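Local coordinates for protein acyl-coenzyme A oxidase (Caenorhabditis elegans, PDB 5K3J) that catalyses the FAD-dependent first step of peroxisomal beta-oxidation on ascaroside pheromone side chains, desaturating the CoA thioester with a five-carbon omega chain, at residues L176-T181 and L251-L256; N196-V201 and V218-E223. All coordinates share one frame; numbering follows the deposited sequence.

How the contacts relate
Contacts 1 and 2 illustrate how the beta domain of an acyl-CoA oxidase builds one apolar layer from a hairpin and from strands that flank it in the chain. Their centres lie about 13 Å apart, with contact 2 nested within the loop that contact 1 closes. Leucines from contact 1 meet V200, V218 and L220 of contact 2: L176 CD2 reaches V218 CG2 at 3.6 Å, and L251 CD2 reaches V200 CG2 at 3.7 Å. The layer lies near the cofactor site: the side chains of V200 and L251 are about 4 and 5 Å from that of A148, part of an FAD site shared between the two subunits, and about 9 and 10 Å from the bound FAD.

Contact 1. Residues L176-T181 and L251-L256; sequences LHTPTT and LGLNNL
L176 pairs with L256 in an antiparallel bridge of the beta domain, at the place where the chain leaves strand 248-253 of one sheet and enters strand 256-259 of another. As a hydrogen-bonded pair they exchange two backbone bonds. That from L176 N to L256 O (2.8 Å) is nearly straight, at 171°, whereas the return bond from L256 N to L176 O is more bent. At the turn between the sheets the imidazole of H177 takes over. Its CG is anti to the backbone N (chi1 -163°), which brings ND1 to accept from N255 N at 3.0 Å, with the donor 19° out of the ring plane. The N255 amide stacks over one face of the imidazole, nearly parallel to it, and ND2 donates to N254 OD1 (3.0 Å), which would limit its rotation. The 254-255 loop links the three-stranded antiparallel sheet to the larger mixed sheet of the domain, with N254 tied by its backbone to G231. Beyond it, T178 grips L253 twice: T178 N donates to L253 O at 2.7 Å, while OG1 accepts from L253 N at 2.9 Å, a hydroxyl standing in for a backbone carbonyl. On the buried side, L253 CD1 lies 4.2 Å from L176 CB, and L176 continues onto A165 and F216.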
loop_
_atom_site.group_PDB
_atom_site.type_symbol
_atom_site.label_atom_id
_atom_site.label_comp_id
_atom_site.label_asym_id
_atom_site.label_seq_id
_atom_site.Cartn_x
_atom_site.Cartn_y
_atom_site.Cartn_z
ATOM N N LEU A 176 -15.614 -14.612 -34.153
ATOM C CA LEU A 176 -14.831 -14.298 -32.962
ATOM C C LEU A 176 -14.986 -15.417 -31.948
ATOM O O LEU A 176 -16.102 -15.717 -31.531
ATOM C CB LEU A 176 -15.277 -12.963 -32.356
ATOM C CG LEU A 176 -14.691 -11.652 -32.885
ATOM C CD1 LEU A 176 -14.531 -11.681 -34.391
ATOM C CD2 LEU A 176 -15.603 -10.517 -32.478
ATOM N N HIS A 177 -13.878 -16.038 -31.551
ATOM C CA HIS A 177 -13.968 -17.189 -30.656
ATOM C C HIS A 177 -13.076 -17.120 -29.419
ATOM O O HIS A 177 -11.920 -16.697 -29.481
ATOM C CB HIS A 177 -13.653 -18.476 -31.422
ATOM C CG HIS A 177 -14.114 -19.707 -30.717
ATOM N ND1 HIS A 177 -15.409 -19.857 -30.267
ATOM C CD2 HIS A 177 -13.455 -20.833 -30.359
ATOM C CE1 HIS A 177 -15.529 -21.028 -29.672
ATOM N NE2 HIS A 177 -14.359 -21.641 -29.713
ATOM N N THR A 178 -13.647 -17.543 -28.295
ATOM C CA THR A 178 -12.902 -17.788 -27.073
ATOM C C THR A 178 -12.733 -19.301 -26.900
ATOM O O THR A 178 -13.622 -19.972 -26.373
ATOM C CB THR A 178 -13.618 -17.190 -25.851
ATOM O OG1 THR A 178 -13.878 -15.798 -26.078
ATOM C CG2 THR A 178 -12.769 -17.348 -24.611
ATOM N N PRO A 179 -11.597 -19.845 -27.363
ATOM C CA PRO A 179 -11.371 -21.296 -27.359
ATOM C C PRO A 179 -11.157 -21.869 -25.968
ATOM O O PRO A 179 -11.741 -22.901 -25.643
ATOM C CB PRO A 179 -10.106 -21.452 -28.199
ATOM C CG PRO A 179 -9.388 -20.166 -28.028
ATOM C CD PRO A 179 -10.463 -19.115 -27.953
ATOM N N THR A 180 -10.332 -21.213 -25.162
ATOM C CA THR A 180 -9.992 -21.738 -23.851
ATOM C C THR A 180 -10.552 -20.856 -22.748
ATOM O O THR A 180 -11.042 -19.756 -23.006
ATOM C CB THR A 180 -8.466 -21.874 -23.687
ATOM O OG1 THR A 180 -7.832 -20.629 -24.003
ATOM C CG2 THR A 180 -7.929 -22.947 -24.618
ATOM N N THR A 181 -10.493 -21.362 -21.521
ATOM C CA THR A 181 -10.955 -20.618 -20.362
ATOM C C THR A 181 -10.035 -19.427 -20.120
ATOM O O THR A 181 -10.482 -18.349 -19.736
ATOM C CB THR A 181 -11.023 -21.523 -19.106
ATOM O OG1 THR A 181 -12.197 -22.347 -19.166
ATOM C CG2 THR A 181 -11.076 -20.693 -17.836
ATOM N N LEU A 251 -15.409 -12.047 -20.534
ATOM C CA LEU A 251 -16.202 -12.252 -21.743
ATOM C C LEU A 251 -15.882 -13.577 -22.419
ATOM O O LEU A 251 -14.719 -13.900 -22.669
ATOM C CB LEU A 251 -15.984 -11.110 -22.738
ATOM C CG LEU A 251 -16.662 -11.276 -24.102
ATOM C CD1 LEU A 251 -18.179 -11.373 -23.952
ATOM C CD2 LEU A 251 -16.275 -10.137 -25.032
ATOM N N GLY A 252 -16.929 -14.344 -22.701
ATOM C CA GLY A 252 -16.798 -15.586 -23.438
ATOM C C GLY A 252 -17.527 -15.529 -24.764
ATOM O O GLY A 252 -18.728 -15.273 -24.809
ATOM N N LEU A 253 -16.799 -15.770 -25.850
ATOM C CA LEU A 253 -17.387 -15.724 -27.184
ATOM C C LEU A 253 -17.359 -17.099 -27.844
ATOM O O LEU A 253 -16.306 -17.730 -27.931
ATOM C CB LEU A 253 -16.653 -14.698 -28.053
ATOM C CG LEU A 253 -16.814 -13.239 -27.621
ATOM C CD1 LEU A 253 -15.752 -12.349 -28.250
ATOM C CD2 LEU A 253 -18.205 -12.733 -27.968
ATOM N N ASN A 254 -18.521 -17.561 -28.300
ATOM C CA ASN A 254 -18.637 -18.859 -28.963
ATOM C C ASN A 254 -18.980 -18.705 -30.443
ATOM O O ASN A 254 -20.155 -18.693 -30.814
ATOM C CB ASN A 254 -19.694 -19.718 -28.268
ATOM C CG ASN A 254 -19.902 -21.063 -28.945
ATOM O OD1 ASN A 254 -19.066 -21.521 -29.723
ATOM N ND2 ASN A 254 -21.027 -21.705 -28.645
ATOM N N ASN A 255 -17.945 -18.602 -31.274
ATOM C CA ASN A 255 -18.088 -18.397 -32.714
ATOM C C ASN A 255 -19.064 -17.268 -33.035
ATOM O O ASN A 255 -19.948 -17.416 -33.877
ATOM C CB ASN A 255 -18.523 -19.691 -33.402
ATOM C CG ASN A 255 -17.494 -20.803 -33.263
ATOM O OD1 ASN A 255 -16.455 -20.791 -33.925
ATOM N ND2 ASN A 255 -17.779 -21.769 -32.395
ATOM N N LEU A 256 -18.895 -16.146 -32.343
ATOM C CA LEU A 256 -19.747 -14.972 -32.505
ATOM C C LEU A 256 -19.455 -14.293 -33.841
ATOM O O LEU A 256 -18.306 -13.971 -34.140
ATOM C CB LEU A 256 -19.524 -14.010 -31.333
ATOM C CG LEU A 256 -20.517 -12.898 -30.993
ATOM C CD1 LEU A 256 -20.406 -11.729 -31.956
ATOM C CD2 LEU A 256 -21.928 -13.443 -30.973
#

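Contact 2. Residues N196-V201 and V218-E223; sequences NYALVV and VQLRDE
Backbone bonds join A198 and V218 in both directions, each N to the other's O at 2.8 Å. Where the strands part, N196 O receives two donors, L220 N, its N-H pointing almost directly at the oxygen (2.6 Å, 173°) though tilted from the carbonyl plane, and R221 N at 3.2 Å, the pattern of a classic beta bulge, L220 and R221 facing N196. Polar and aromatic contacts gather around Y197. Its OH donates to E223 OE2 at 2.9 Å, meeting the anti side of a carboxylate that stands nearly perpendicular to the ring; E223 OE1 also forms a salt bridge with R137. A water bridges E223 OE1 and, weakly, N196 ND2. Over one ring face, toward the rim, lies Q219 CB, a CH-pi contact 4.0 Å from the centroid. Strands 197-205 and 210-219 form a beta hairpin within the mixed sheet, with Y197 and Q219 a non-hydrogen-bonded pair on one face. An alanine in place of Y197 would probably open a gap beside Q219 and leave E223 OE2 without its hydroxyl mate. Apolar packing occupies the other face: A198 CB touches L220 CD1 at 3.5 Å, and V200 CG2 meets V218 CG2 at 3.7 Å.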
loop_
_atom_site.group_PDB
_atom_site.type_symbol
_atom_site.label_atom_id
_atom_site.label_comp_id
_atom_site.label_asym_id
_atom_site.label_seq_id
_atom_site.Cartn_x
_atom_site.Cartn_y
_atom_site.Cartn_z
ATOM N N ASN A 196 -23.196 -2.779 -23.085
ATOM C CA ASN A 196 -23.856 -3.659 -24.040
ATOM C C ASN A 196 -23.061 -3.710 -25.336
ATOM O O ASN A 196 -23.339 -4.531 -26.212
ATOM C CB ASN A 196 -25.302 -3.225 -24.307
ATOM C CG ASN A 196 -25.449 -1.730 -24.469
ATOM O OD1 ASN A 196 -24.470 -1.001 -24.636
ATOM N ND2 ASN A 196 -26.688 -1.264 -24.422
ATOM N N TYR A 197 -22.060 -2.838 -25.440
ATOM C CA TYR A 197 -21.095 -2.896 -26.528
ATOM C C TYR A 197 -19.681 -3.006 -25.974
ATOM O O TYR A 197 -19.376 -2.466 -24.914
ATOM C CB TYR A 197 -21.213 -1.668 -27.427
ATOM C CG TYR A 197 -22.380 -1.714 -28.385
ATOM C CD1 TYR A 197 -23.668 -1.438 -27.948
ATOM C CD2 TYR A 197 -22.194 -2.031 -29.727
ATOM C CE1 TYR A 197 -24.738 -1.477 -28.816
ATOM C CE2 TYR A 197 -23.263 -2.075 -30.603
ATOM C CZ TYR A 197 -24.534 -1.796 -30.139
ATOM O OH TYR A 197 -25.611 -1.831 -30.994
ATOM N N ALA A 198 -18.822 -3.718 -26.692
ATOM C CA ALA A 198 -17.430 -3.868 -26.297
ATOM C C ALA A 198 -16.497 -3.824 -27.500
ATOM O O ALA A 198 -16.789 -4.403 -28.546
ATOM C CB ALA A 198 -17.242 -5.166 -25.537
ATOM N N LEU A 199 -15.372 -3.135 -27.349
ATOM C CA LEU A 199 -14.327 -3.178 -28.360
ATOM C C LEU A 199 -13.386 -4.322 -28.016
ATOM O O LEU A 199 -12.526 -4.188 -27.146
ATOM C CB LEU A 199 -13.580 -1.844 -28.441
ATOM C CG LEU A 199 -14.285 -0.772 -29.277
ATOM C CD1 LEU A 199 -13.713 0.615 -29.020
ATOM C CD2 LEU A 199 -14.169 -1.131 -30.745
ATOM N N VAL A 200 -13.573 -5.453 -28.689
ATOM C CA VAL A 200 -12.849 -6.678 -28.370
ATOM C C VAL A 200 -11.589 -6.862 -29.202
ATOM O O VAL A 200 -11.643 -6.913 -30.432
ATOM C CB VAL A 200 -13.746 -7.908 -28.564
ATOM C CG1 VAL A 200 -12.957 -9.187 -28.328
ATOM C CG2 VAL A 200 -14.932 -7.830 -27.631
ATOM N N VAL A 201 -10.458 -6.968 -28.513
ATOM C CA VAL A 201 -9.170 -7.166 -29.163
ATOM C C VAL A 201 -8.937 -8.644 -29.445
ATOM O O VAL A 201 -8.943 -9.470 -28.530
ATOM C CB VAL A 201 -8.013 -6.628 -28.303
ATOM C CG1 VAL A 201 -6.684 -6.855 -29.004
ATOM C CG2 VAL A 201 -8.222 -5.149 -27.991
ATOM N N VAL A 218 -18.185 -5.224 -30.879
ATOM C CA VAL A 218 -19.089 -6.322 -30.595
ATOM C C VAL A 218 -20.248 -5.848 -29.737
ATOM O O VAL A 218 -20.033 -5.277 -28.669
ATOM C CB VAL A 218 -18.362 -7.474 -29.876
ATOM C CG1 VAL A 218 -19.294 -8.673 -29.704
ATOM C CG2 VAL A 218 -17.112 -7.860 -30.635
ATOM N N GLN A 219 -21.472 -6.069 -30.209
ATOM C CA GLN A 219 -22.639 -5.877 -29.359
ATOM C C GLN A 219 -22.771 -7.100 -28.464
ATOM O O GLN A 219 -22.723 -8.229 -28.947
ATOM C CB GLN A 219 -23.916 -5.664 -30.175
ATOM C CG GLN A 219 -25.153 -5.471 -29.302
ATOM C CD GLN A 219 -26.411 -5.170 -30.096
ATOM O OE1 GLN A 219 -26.433 -5.310 -31.318
ATOM N NE2 GLN A 219 -27.465 -4.754 -29.401
ATOM N N LEU A 220 -22.923 -6.878 -27.164
ATOM C CA LEU A 220 -22.943 -7.977 -26.209
ATOM C C LEU A 220 -24.342 -8.219 -25.677
ATOM O O LEU A 220 -24.770 -9.362 -25.515
ATOM C CB LEU A 220 -21.985 -7.695 -25.051
ATOM C CG LEU A 220 -20.514 -7.554 -25.434
ATOM C CD1 LEU A 220 -19.692 -7.313 -24.195
ATOM C CD2 LEU A 220 -20.041 -8.801 -26.155
ATOM N N ARG A 221 -25.056 -7.133 -25.408
ATOM C CA ARG A 221 -26.388 -7.225 -24.836
ATOM C C ARG A 221 -27.413 -6.504 -25.702
ATOM O O ARG A 221 -27.104 -5.505 -26.357
ATOM C CB ARG A 221 -26.398 -6.646 -23.424
ATOM C CG ARG A 221 -25.521 -7.395 -22.433
ATOM C CD ARG A 221 -25.370 -6.595 -21.159
ATOM N NE ARG A 221 -24.615 -7.298 -20.131
ATOM C CZ ARG A 221 -25.167 -8.050 -19.187
ATOM N NH1 ARG A 221 -26.481 -8.204 -19.141
ATOM N NH2 ARG A 221 -24.407 -8.648 -18.286
ATOM N N ASP A 222 -28.632 -7.030 -25.701
ATOM C CA ASP A 222 -29.753 -6.404 -26.390
ATOM C C ASP A 222 -29.954 -4.977 -25.879
ATOM O O ASP A 222 -30.027 -4.751 -24.675
ATOM C CB ASP A 222 -31.020 -7.243 -26.190
ATOM C CG ASP A 222 -32.169 -6.804 -27.078
ATOM O OD1 ASP A 222 -32.999 -5.983 -26.632
ATOM O OD2 ASP A 222 -32.242 -7.289 -28.226
ATOM N N GLU A 223 -30.032 -4.015 -26.794
ATOM C CA GLU A 223 -30.132 -2.609 -26.406
ATOM C C GLU A 223 -31.431 -2.301 -25.669
ATOM O O GLU A 223 -31.537 -1.289 -24.975
ATOM C CB GLU A 223 -30.018 -1.699 -27.632
ATOM C CG GLU A 223 -28.608 -1.538 -28.176
ATOM C CD GLU A 223 -28.418 -0.205 -28.883
ATOM O OE1 GLU A 223 -28.983 0.807 -28.411
ATOM O OE2 GLU A 223 -27.707 -0.168 -29.912
HETATM O O HOH W 1 -28.759 1.068 -25.373
#